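Local atomic coordinates of DR2417 (PDB entry 4XWW), a protein that probably acts as a 5'-3' exoribonuclease, and possibly as an endonuclease, in RNA maturation and decay, using a two-metal centre of the metallo-beta-lactamase superfamily. Residues Glu20-Gly25 with Gly432-Leu437; Phe399-Gly404 with Thr426-Asn431. All blocks are in the same frame, centred on the assembly; numbering follows the deposited sequence.

Contact 1 of 2, residues Glu20-Gly25 with Gly432-Leu437; sequences EVIPLG and GDIVNL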
ATOM      1  N   GLU A  20      27.671   0.690  26.455  1.00 31.76           N
ATOM      2  CA  GLU A  20      27.096   1.334  25.280  1.00 28.45           C
ATOM      3  C   GLU A  20      26.135   0.349  24.671  1.00 25.77           C
ATOM      4  O   GLU A  20      26.496  -0.805  24.432  1.00 31.84           O
ATOM      5  CB  GLU A  20      28.165   1.741  24.263  1.00 27.19           C
ATOM      6  CG  GLU A  20      29.221   2.697  24.834  1.00 28.18           C
ATOM      7  CD  GLU A  20      30.344   2.989  23.856  1.00 37.86           C
ATOM      8  OE1 GLU A  20      30.595   2.170  22.947  1.00 36.17           O
ATOM      9  OE2 GLU A  20      30.987   4.043  24.010  1.00 44.81           O
ATOM     10  N   VAL A  21      24.907   0.795  24.475  1.00 24.51           N
ATOM     11  CA  VAL A  21      23.938   0.043  23.704  1.00 24.71           C
ATOM     12  C   VAL A  21      23.885   0.719  22.339  1.00 29.57           C
ATOM     13  O   VAL A  21      23.525   1.890  22.247  1.00 23.41           O
ATOM     14  CB  VAL A  21      22.553   0.038  24.363  1.00 29.12           C
ATOM     15  CG1 VAL A  21      21.562  -0.806  23.537  1.00 19.99           C
ATOM     16  CG2 VAL A  21      22.632  -0.495  25.768  1.00 27.07           C
ATOM     17  N   ILE A  22      24.309   0.014  21.297  1.00 25.83           N
ATOM     18  CA  ILE A  22      24.403   0.616  19.971  1.00 24.43           C
ATOM     19  C   ILE A  22      23.542  -0.170  18.986  1.00 22.94           C
ATOM     20  O   ILE A  22      23.995  -1.158  18.413  1.00 27.19           O
ATOM     21  CB  ILE A  22      25.879   0.659  19.491  1.00 32.34           C
ATOM     22  CG1 ILE A  22      26.778   1.263  20.584  1.00 29.44           C
ATOM     23  CG2 ILE A  22      25.991   1.422  18.172  1.00 24.96           C
ATOM     24  CD1 ILE A  22      28.279   1.185  20.286  1.00 28.29           C
ATOM     25  N   PRO A  23      22.280   0.245  18.815  1.00 25.19           N
ATOM     26  CA  PRO A  23      21.432  -0.376  17.787  1.00 20.73           C
ATOM     27  C   PRO A  23      21.995  -0.116  16.399  1.00 25.07           C
ATOM     28  O   PRO A  23      22.274   1.041  16.079  1.00 27.63           O
ATOM     29  CB  PRO A  23      20.084   0.315  17.973  1.00 27.12           C
ATOM     30  CG  PRO A  23      20.401   1.618  18.609  1.00 32.72           C
ATOM     31  CD  PRO A  23      21.589   1.351  19.502  1.00 28.45           C
ATOM     32  N   LEU A  24      22.197  -1.163  15.601  1.00 26.69           N
ATOM     33  CA  LEU A  24      22.642  -0.965  14.221  1.00 22.28           C
ATOM     34  C   LEU A  24      21.494  -1.182  13.247  1.00 22.34           C
ATOM     35  O   LEU A  24      21.604  -0.866  12.065  1.00 27.57           O
ATOM     36  CB  LEU A  24      23.816  -1.888  13.871  1.00 22.77           C
ATOM     37  CG  LEU A  24      25.144  -1.573  14.575  1.00 23.62           C
ATOM     38  CD1 LEU A  24      26.269  -2.563  14.161  1.00 23.93           C
ATOM     39  CD2 LEU A  24      25.578  -0.106  14.342  1.00 23.95           C
ATOM     40  N   GLY A  25      20.390  -1.725  13.746  1.00 21.38           N
ATOM     41  CA  GLY A  25      19.216  -1.935  12.920  1.00 20.71           C
ATOM     42  C   GLY A  25      18.071  -2.305  13.834  1.00 24.47           C
ATOM     43  O   GLY A  25      18.308  -2.801  14.929  1.00 25.22           O
ATOM     44  N   GLY A 432      22.373   3.538  14.850  1.00 26.09           N
ATOM     45  CA  GLY A 432      23.631   4.269  14.928  1.00 26.89           C
ATOM     46  C   GLY A 432      23.819   5.053  16.214  1.00 24.12           C
ATOM     47  O   GLY A 432      24.921   5.505  16.501  1.00 29.34           O
ATOM     48  N   ASP A 433      22.763   5.207  17.005  1.00 23.68           N
ATOM     49  CA  ASP A 433      22.905   5.923  18.277  1.00 28.38           C
ATOM     50  C   ASP A 433      23.811   5.158  19.232  1.00 28.03           C
ATOM     51  O   ASP A 433      23.720   3.927  19.343  1.00 28.23           O
ATOM     52  CB  ASP A 433      21.556   6.130  18.972  1.00 30.89           C
ATOM     53  CG  ASP A 433      20.760   7.276  18.402  1.00 33.69           C
ATOM     54  OD1 ASP A 433      21.295   8.041  17.571  1.00 30.81           O
ATOM     55  OD2 ASP A 433      19.592   7.417  18.817  1.00 32.31           O
ATOM     56  N   ILE A 434      24.678   5.884  19.927  1.00 24.91           N
ATOM     57  CA  ILE A 434      25.387   5.305  21.058  1.00 26.60           C
ATOM     58  C   ILE A 434      24.597   5.656  22.308  1.00 31.99           C
ATOM     59  O   ILE A 434      24.550   6.816  22.717  1.00 30.67           O
ATOM     60  CB  ILE A 434      26.840   5.827  21.192  1.00 34.85           C
ATOM     61  CG1 ILE A 434      27.605   5.632  19.885  1.00 41.40           C
ATOM     62  CG2 ILE A 434      27.541   5.119  22.327  1.00 29.38           C
ATOM     63  CD1 ILE A 434      28.873   6.451  19.803  1.00 46.66           C
ATOM     64  N   VAL A 435      23.933   4.670  22.897  1.00 27.48           N
ATOM     65  CA  VAL A 435      23.175   4.940  24.105  1.00 33.07           C
ATOM     66  C   VAL A 435      24.038   4.570  25.305  1.00 32.01           C
ATOM     67  O   VAL A 435      24.393   3.403  25.500  1.00 32.26           O
ATOM     68  CB  VAL A 435      21.843   4.169  24.134  1.00 30.77           C
ATOM     69  CG1 VAL A 435      21.057   4.522  25.395  1.00 25.32           C
ATOM     70  CG2 VAL A 435      21.015   4.493  22.878  1.00 25.63           C
ATOM     71  N   ASN A 436      24.401   5.570  26.100  1.00 31.86           N
ATOM     72  CA  ASN A 436      25.243   5.313  27.259  1.00 30.92           C
ATOM     73  C   ASN A 436      24.436   4.957  28.485  1.00 32.58           C
ATOM     74  O   ASN A 436      23.495   5.650  28.845  1.00 33.96           O
ATOM     75  CB  ASN A 436      26.135   6.513  27.553  1.00 36.37           C
ATOM     76  CG  ASN A 436      27.474   6.393  26.886  1.00 48.62           C
ATOM     77  OD1 ASN A 436      27.631   6.756  25.725  1.00 57.38           O
ATOM     78  ND2 ASN A 436      28.440   5.842  27.600  1.00 54.51           N
ATOM     79  N   LEU A 437      24.827   3.869  29.133  1.00 27.70           N
ATOM     80  CA  LEU A 437      24.059   3.366  30.254  1.00 25.56           C
ATOM     81  C   LEU A 437      24.966   3.130  31.451  1.00 34.05           C
ATOM     82  O   LEU A 437      25.968   2.424  31.355  1.00 29.02           O
ATOM     83  CB  LEU A 437      23.327   2.076  29.863  1.00 29.68           C
ATOM     84  CG  LEU A 437      22.493   1.392  30.951  1.00 34.15           C
ATOM     85  CD1 LEU A 437      21.192   2.134  31.139  1.00 29.55           C
ATOM     86  CD2 LEU A 437      22.233  -0.067  30.625  1.00 32.38           C
TER
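G432 and P23 mark one end of an antiparallel strand pairing in the metallo-beta-lactamase fold, where strand 433-438 lies beside the first strand of the chain; the short strand axes make an angle of 155° and approach to 4.6 Å. G432 N donates to P23 O (2.8 Å), and G432 has a positive phi (89°) just before the strand begins.

At D433 the regular pattern is interrupted. Proline at 23 has no N-H to give, and D433 O instead lies against P23 CD at 3.3 Å and receives a CA-H...O contact from I22 CA. OD2 of D433 accepts K430 N of the preceding loop.

I434 brings its CG2 branch, which lies anti to its backbone N, alongside the extended E20 chain; the two side chains point the same way, and I434 CG2 lies 3.8 Å from E20 CD. I22 CG1 meets the same methyl more loosely.

V435 and V21 form the hydrogen-bonded pair. V21 N donates to V435 O (2.8 Å) at a nearly straight 171°, and V435 N returns a bond to V21 O (2.9 Å). Their side chains share the opposite face from E20, toward F37 and F442 of the flanking strands.

N436 faces E20 as a non-hydrogen-bonded pair. The backbone makes the closer approach here: E20 CA directs a CA-H...O contact to V435 O at 3.4 Å, while N436 ND2 stays 4.3 Å from E20 CG.

Contact 2 of 2, residues Phe399-Gly404 with Thr426-Asn431; sequences FLPWHG and TLIAKN. With ZN (zinc ion), chain F.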
ATOM      1  N   PHE A 399      14.376   3.024  29.882  1.00 25.61           N
ATOM      2  CA  PHE A 399      13.547   2.299  28.935  1.00 22.03           C
ATOM      3  C   PHE A 399      13.879   2.680  27.488  1.00 25.94           C
ATOM      4  O   PHE A 399      13.934   3.868  27.143  1.00 21.59           O
ATOM      5  CB  PHE A 399      12.073   2.562  29.280  1.00 24.63           C
ATOM      6  CG  PHE A 399      11.076   1.921  28.348  1.00 21.75           C
ATOM      7  CD1 PHE A 399      11.265   0.640  27.858  1.00 19.42           C
ATOM      8  CD2 PHE A 399       9.922   2.604  28.010  1.00 20.12           C
ATOM      9  CE1 PHE A 399      10.316   0.064  27.005  1.00 20.88           C
ATOM     10  CE2 PHE A 399       8.972   2.043  27.175  1.00 22.00           C
ATOM     11  CZ  PHE A 399       9.170   0.774  26.663  1.00 18.64           C
ATOM     12  N   LEU A 400      14.112   1.653  26.661  1.00 20.93           N
ATOM     13  CA  LEU A 400      14.343   1.801  25.227  1.00 20.19           C
ATOM     14  C   LEU A 400      13.287   1.054  24.431  1.00 20.88           C
ATOM     15  O   LEU A 400      13.442  -0.134  24.153  1.00 22.70           O
ATOM     16  CB  LEU A 400      15.716   1.261  24.813  1.00 22.25           C
ATOM     17  CG  LEU A 400      16.981   2.096  24.960  1.00 29.82           C
ATOM     18  CD1 LEU A 400      18.167   1.288  24.433  1.00 28.12           C
ATOM     19  CD2 LEU A 400      16.848   3.396  24.187  1.00 28.93           C
ATOM     20  N   PRO A 401      12.210   1.746  24.047  1.00 18.05           N
ATOM     21  CA  PRO A 401      11.229   1.086  23.177  1.00 16.46           C
ATOM     22  C   PRO A 401      11.865   0.782  21.821  1.00 18.74           C
ATOM     23  O   PRO A 401      12.534   1.642  21.231  1.00 21.22           O
ATOM     24  CB  PRO A 401      10.097   2.114  23.078  1.00 22.93           C
ATOM     25  CG  PRO A 401      10.730   3.427  23.501  1.00 21.22           C
ATOM     26  CD  PRO A 401      11.755   3.061  24.519  1.00 18.16           C
ATOM     27  N   TRP A 402      11.630  -0.429  21.328  1.00 20.73           N
ATOM     28  CA  TRP A 402      12.431  -1.017  20.262  1.00 20.38           C
ATOM     29  C   TRP A 402      11.513  -1.752  19.268  1.00 15.66           C
ATOM     30  O   TRP A 402      10.318  -1.880  19.536  1.00 18.41           O
ATOM     31  CB  TRP A 402      13.502  -1.934  20.921  1.00 20.15           C
ATOM     32  CG  TRP A 402      14.057  -3.014  20.058  1.00 21.40           C
ATOM     33  CD1 TRP A 402      15.112  -2.912  19.189  1.00 22.31           C
ATOM     34  CD2 TRP A 402      13.613  -4.368  19.995  1.00 17.46           C
ATOM     35  NE1 TRP A 402      15.321  -4.111  18.563  1.00 23.46           N
ATOM     36  CE2 TRP A 402      14.412  -5.025  19.040  1.00 20.71           C
ATOM     37  CE3 TRP A 402      12.611  -5.094  20.656  1.00 19.59           C
ATOM     38  CZ2 TRP A 402      14.253  -6.379  18.726  1.00 20.03           C
ATOM     39  CZ3 TRP A 402      12.429  -6.447  20.324  1.00 14.48           C
ATOM     40  CH2 TRP A 402      13.251  -7.065  19.365  1.00 18.24           C
ATOM     41  N   HIS A 403      12.045  -2.207  18.129  1.00 18.56           N
ATOM     42  CA  HIS A 403      11.264  -2.987  17.154  1.00 15.76           C
ATOM     43  C   HIS A 403       9.977  -2.239  16.760  1.00 21.79           C
ATOM     44  O   HIS A 403       8.853  -2.748  16.885  1.00 19.38           O
ATOM     45  CB  HIS A 403      10.935  -4.394  17.720  1.00 16.89           C
ATOM     46  CG  HIS A 403      10.609  -5.428  16.677  1.00 16.64           C
ATOM     47  ND1 HIS A 403       9.386  -5.465  16.037  1.00 19.23           N
ATOM     48  CD2 HIS A 403      11.303  -6.495  16.212  1.00 18.45           C
ATOM     49  CE1 HIS A 403       9.353  -6.492  15.206  1.00 19.21           C
ATOM     50  NE2 HIS A 403      10.504  -7.129  15.281  1.00 22.21           N
ATOM     51  N   GLY A 404      10.160  -1.005  16.301  1.00 19.06           N
ATOM     52  CA  GLY A 404       9.037  -0.192  15.882  1.00 19.77           C
ATOM     53  C   GLY A 404       9.528   1.028  15.151  1.00 16.78           C
ATOM     54  O   GLY A 404      10.651   1.469  15.358  1.00 19.04           O
ATOM     55  N   THR A 426      13.047   7.677  29.469  1.00 25.03           N
ATOM     56  CA  THR A 426      12.829   6.838  28.297  1.00 23.15           C
ATOM     57  C   THR A 426      13.445   7.540  27.100  1.00 27.45           C
ATOM     58  O   THR A 426      13.240   8.743  26.917  1.00 33.30           O
ATOM     59  CB  THR A 426      11.338   6.586  28.047  1.00 27.81           C
ATOM     60  OG1 THR A 426      10.757   5.948  29.192  1.00 23.79           O
ATOM     61  CG2 THR A 426      11.137   5.703  26.815  1.00 22.90           C
ATOM     62  N   LEU A 427      14.215   6.809  26.296  1.00 24.08           N
ATOM     63  CA  LEU A 427      14.778   7.393  25.080  1.00 22.10           C
ATOM     64  C   LEU A 427      14.213   6.734  23.835  1.00 22.91           C
ATOM     65  O   LEU A 427      13.896   5.544  23.846  1.00 21.59           O
ATOM     66  CB  LEU A 427      16.290   7.269  25.058  1.00 23.77           C
ATOM     67  CG  LEU A 427      17.015   8.051  26.139  1.00 31.89           C
ATOM     68  CD1 LEU A 427      18.499   7.740  26.076  1.00 29.80           C
ATOM     69  CD2 LEU A 427      16.749   9.554  25.989  1.00 33.35           C
ATOM     70  N   ILE A 428      14.093   7.519  22.769  1.00 20.64           N
ATOM     71  CA  ILE A 428      13.657   6.994  21.476  1.00 18.76           C
ATOM     72  C   ILE A 428      14.914   6.849  20.614  1.00 23.94           C
ATOM     73  O   ILE A 428      15.400   7.828  20.043  1.00 27.01           O
ATOM     74  CB  ILE A 428      12.610   7.911  20.767  1.00 26.94           C
ATOM     75  CG1 ILE A 428      11.411   8.245  21.673  1.00 19.49           C
ATOM     76  CG2 ILE A 428      12.136   7.248  19.482  1.00 19.37           C
ATOM     77  CD1 ILE A 428      10.572   7.054  22.087  1.00 17.14           C
ATOM     78  N   ALA A 429      15.474   5.643  20.556  1.00 22.62           N
ATOM     79  CA  ALA A 429      16.738   5.474  19.853  1.00 22.39           C
ATOM     80  C   ALA A 429      16.546   5.366  18.339  1.00 21.33           C
ATOM     81  O   ALA A 429      15.481   4.953  17.841  1.00 26.88           O
ATOM     82  CB  ALA A 429      17.509   4.252  20.395  1.00 24.16           C
ATOM     83  N   LYS A 430      17.589   5.792  17.636  1.00 23.86           N
ATOM     84  CA  LYS A 430      17.733   5.656  16.190  1.00 25.10           C
ATOM     85  C   LYS A 430      18.872   4.701  15.925  1.00 24.69           C
ATOM     86  O   LYS A 430      19.776   4.604  16.748  1.00 25.01           O
ATOM     87  CB  LYS A 430      18.040   7.006  15.531  1.00 27.33           C
ATOM     88  CG  LYS A 430      16.977   8.064  15.742  1.00 26.93           C
ATOM     89  CD  LYS A 430      17.388   9.342  15.012  1.00 32.97           C
ATOM     90  CE  LYS A 430      16.808  10.582  15.679  1.00 39.09           C
ATOM     91  NZ  LYS A 430      17.499  10.899  16.959  1.00 44.77           N
ATOM     92  N   ASN A 431      18.849   4.006  14.788  1.00 23.44           N
ATOM     93  CA  ASN A 431      20.012   3.208  14.396  1.00 22.71           C
ATOM     94  C   ASN A 431      21.261   4.077  14.355  1.00 25.26           C
ATOM     95  O   ASN A 431      21.215   5.209  13.868  1.00 26.87           O
ATOM     96  CB  ASN A 431      19.800   2.556  13.033  1.00 21.09           C
ATOM     97  CG  ASN A 431      18.663   1.592  13.024  1.00 22.09           C
ATOM     98  OD1 ASN A 431      18.327   0.998  14.050  1.00 21.86           O
ATOM     99  ND2 ASN A 431      18.049   1.415  11.863  1.00 24.67           N
TER
HETATM  100 ZN    ZN F 602      11.034  -9.112  14.576  1.00 30.61          ZN
HETATM  101  O   HOH W   1      14.363   3.447  21.959  1.00 21.52           O
HETATM  102  O   HOH W   2       9.609 -10.456  15.081  1.00 16.45           O
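The edge of the second metallo-beta-lactamase sheet is built here by a beta-alpha-beta crossover: strand 398-402, helix 406-417, then the short parallel strand 425-426 beside the first. F399 and T426 are bridge partners, and L427 N donates to F399 O (3.1 Å).

The two side chains point the same way. F399 CG is anti to the backbone N (chi1 178°), and T426 CG2 meets ring atom CD2 of F399 obliquely at 3.5 Å. P401 packs on a face of the same ring, its CD 3.8 Å above the plane and over the centre. At about a right angle to the proline side chain, I428 brings CD1 to P401 CG.

Beyond the bridge the backbones diverge, and a water takes over the polar connection. It donates to P401 O (2.7 Å) and to L427 O (2.9 Å), and accepts from A429 N (2.8 Å). Q409 NE2 of helix 406-417 bonds P401 O as well as A429 O. Apolar closure comes from L400, whose CD2 touches A429 CB at 3.9 Å and also nears L427 CB.

Just past the strand, H403, together with D88 and H89, binds one zinc, which a water also coordinates; the bond from H403 NE2 to zinc is 2.2 Å.

In the fold
From the N terminus, strand 19-23 pairs early with 34-39 and gains its second neighbour only at 433-438: contact 1 closes a loop of some 400 residues that includes the whole beta-CASP region. Contact 2 closes a short loop around helix 406-417 and lies entirely within that larger one. Their centres are 10 Å apart. The segment 426-431 runs straight into 432-437, leading the chain from the edge of the sheet that holds 398-402 to the other sheet of the sandwich. The two sheets meet directly where V21 CG1 packs on L400 CD1 at 4.1 Å. Where the loop before 432 passes the end of strand 19-23, P23 CG approaches K430 O, and N431 OD1 touches G25 CA while accepting M27 N.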